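4-oxalocrotonate decarboxylase NahK (Pseudomonas putida, PDB 5D2K) catalyses the metal-assisted decarboxylation of (3E)-2-oxohex-3-enedioate to 2-oxopent-4-enoate and carbon dioxide, a step in the breakdown of naphthalene. Local coordinates at residues V200-A205 with G241-V246. The protein carries 1 engineered substitution. Sequence-based numbering, arbitrary orientation.
With OOG (2-oxoadipic acid), chain D.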
loop_
_atom_site.group_PDB
_atom_site.type_symbol
_atom_site.label_atom_id
_atom_site.label_comp_id
_atom_site.label_asym_id
_atom_site.label_seq_id
_atom_site.Cartn_x
_atom_site.Cartn_y
_atom_site.Cartn_z
ATOM N N VAL A 200 9.574 7.311 20.338
ATOM C CA VAL A 200 9.392 7.866 19.006
ATOM C C VAL A 200 10.499 7.373 18.080
ATOM O O VAL A 200 11.683 7.436 18.432
ATOM C CB VAL A 200 9.377 9.408 19.043
ATOM C CG1 VAL A 200 9.373 9.992 17.627
ATOM C CG2 VAL A 200 8.175 9.896 19.835
ATOM N N VAL A 201 10.128 6.849 16.913
ATOM C CA VAL A 201 11.132 6.405 15.948
ATOM C C VAL A 201 11.036 7.102 14.582
ATOM O O VAL A 201 12.030 7.184 13.859
ATOM C CB VAL A 201 11.090 4.868 15.740
ATOM C CG1 VAL A 201 11.508 4.158 17.027
ATOM C CG2 VAL A 201 9.708 4.400 15.276
ATOM N N GLU A 202 9.852 7.598 14.225
ATOM C CA GLU A 202 9.656 8.338 12.974
ATOM C C GLU A 202 8.510 9.317 13.145
ATOM O O GLU A 202 7.619 9.093 13.960
ATOM C CB GLU A 202 9.329 7.408 11.789
ATOM C CG GLU A 202 10.413 6.395 11.401
ATOM C CD GLU A 202 11.656 7.027 10.789
ATOM O OE1 GLU A 202 11.618 8.219 10.412
ATOM O OE2 GLU A 202 12.676 6.316 10.676
ATOM N N LEU A 203 8.523 10.393 12.367
ATOM C CA LEU A 203 7.376 11.289 12.315
ATOM C C LEU A 203 7.343 12.009 10.969
ATOM O O LEU A 203 8.330 12.026 10.227
ATOM C CB LEU A 203 7.388 12.284 13.490
ATOM C CG LEU A 203 8.651 13.044 13.893
ATOM C CD1 LEU A 203 9.076 14.045 12.822
ATOM C CD2 LEU A 203 8.378 13.751 15.227
ATOM N N GLY A 204 6.194 12.592 10.648
ATOM C CA GLY A 204 6.047 13.307 9.394
ATOM C C GLY A 204 4.680 13.953 9.287
ATOM O O GLY A 204 3.856 13.875 10.206
ATOM N N ALA A 205 4.441 14.611 8.161
ATOM C CA ALA A 205 3.147 15.221 7.917
ATOM C C ALA A 205 2.563 14.696 6.616
ATOM O O ALA A 205 3.294 14.215 5.743
ATOM C CB ALA A 205 3.263 16.742 7.880
ATOM N N GLY A 241 3.044 5.860 2.489
ATOM C CA GLY A 241 3.818 5.985 3.713
ATOM C C GLY A 241 4.283 7.411 3.884
ATOM O O GLY A 241 4.925 7.987 2.992
ATOM N N ILE A 242 3.948 7.991 5.027
ATOM C CA ILE A 242 4.306 9.373 5.298
ATOM C C ILE A 242 5.785 9.430 5.687
ATOM O O ILE A 242 6.493 10.384 5.354
ATOM C CB ILE A 242 3.380 9.970 6.371
ATOM C CG1 ILE A 242 1.987 10.192 5.760
ATOM C CG2 ILE A 242 3.920 11.300 6.887
ATOM C CD1 ILE A 242 0.854 10.416 6.751
ATOM N N THR A 243 6.263 8.373 6.334
ATOM C CA THR A 243 7.658 8.306 6.758
ATOM C C THR A 243 8.336 7.060 6.226
ATOM O O THR A 243 7.700 6.206 5.608
ATOM C CB THR A 243 7.794 8.278 8.286
ATOM O OG1 THR A 243 7.433 6.980 8.770
ATOM C CG2 THR A 243 6.913 9.322 8.938
ATOM N N ALA A 244 9.630 6.938 6.505
ATOM C CA ALA A 244 10.339 5.707 6.227
ATOM C C ALA A 244 9.717 4.562 7.022
ATOM O O ALA A 244 9.211 4.750 8.130
ATOM C CB ALA A 244 11.817 5.852 6.561
ATOM N N ALA A 245 9.758 3.380 6.435
ATOM C CA ALA A 245 9.248 2.170 7.064
ATOM C C ALA A 245 10.212 1.655 8.144
ATOM O O ALA A 245 11.429 1.841 8.047
ATOM C CB ALA A 245 9.003 1.115 6.006
ATOM N N VAL A 246 9.657 1.024 9.175
ATOM C CA VAL A 246 10.418 0.582 10.345
ATOM C C VAL A 246 10.229 -0.918 10.557
ATOM O O VAL A 246 9.102 -1.399 10.590
ATOM C CB VAL A 246 9.972 1.349 11.592
ATOM C CG1 VAL A 246 10.554 0.744 12.864
ATOM C CG2 VAL A 246 10.335 2.839 11.459
HETATM C C2 OOG D . 6.770 -0.872 -1.616
HETATM C C3 OOG D . 5.534 -0.412 -0.861
HETATM C C4 OOG D . 5.425 1.098 -0.878
HETATM C C6 OOG D . 4.365 3.025 0.524
HETATM O O4 OOG D . 3.469 3.421 1.304
HETATM O O3 OOG D . 5.279 3.801 0.147
HETATM C C5 OOG D . 4.343 1.590 0.057
HETATM C C1 OOG D . 7.912 -1.111 -0.649
HETATM O O1 OOG D . 8.406 -2.267 -0.504
HETATM O O2 OOG D . 8.373 -0.141 0.009
HETATM O O5 OOG D . 3.445 0.880 0.454
HETATM O O HOH W 1 11.277 9.278 7.361
HETATM O O HOH W 2 13.376 3.789 9.353
#
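Glu202 reaches from strand 200-205 to residues 241-246, and its side chain meets them atom by atom. CB packs on Thr243, 3.6 Å from OG1. CG, anti to the carbonyl carbon (chi1 -63°), touches Val246 CG2 at 3.6 Å. The side chain then bends at chi2 (-69°), and both carboxylate oxygens accept from water: one water joins OE1 to Ala244 N, while a second, 2.9 Å from OE2, also donates to Ala245 O. The acid thus binds the loop backbone through solvent alone. Farther along, the methyl groups of the loop lie against strand backbone: Thr243 CG2 is 3.3 Å from Leu203 O, and Ile242 CG2 is 3.2 Å from Ala205 O. Gly204 permits this approach, since a side chain there would collide with Ile242 CG2. An alanine in place of Thr243 would probably open a gap beside Leu203 O and deprive Glu202 CB of its hydroxyl neighbour. The segments run nearly antiparallel (end-to-end directions 169° apart) without direct hydrogen bonds between them; strand 200-205 pairs instead with strand 191-196, where Val201 and Glu202 form a classic beta bulge opposite Met194. At the loop's far end, Gly241 N donates to O4 of the bound 2-oxoadipic acid (2.7 Å). Methyl packing and water bridges therefore join this edge strand to a loop that lines the ligand pocket, and the carboxylate's partners suggest a hydrated, probably ionised group.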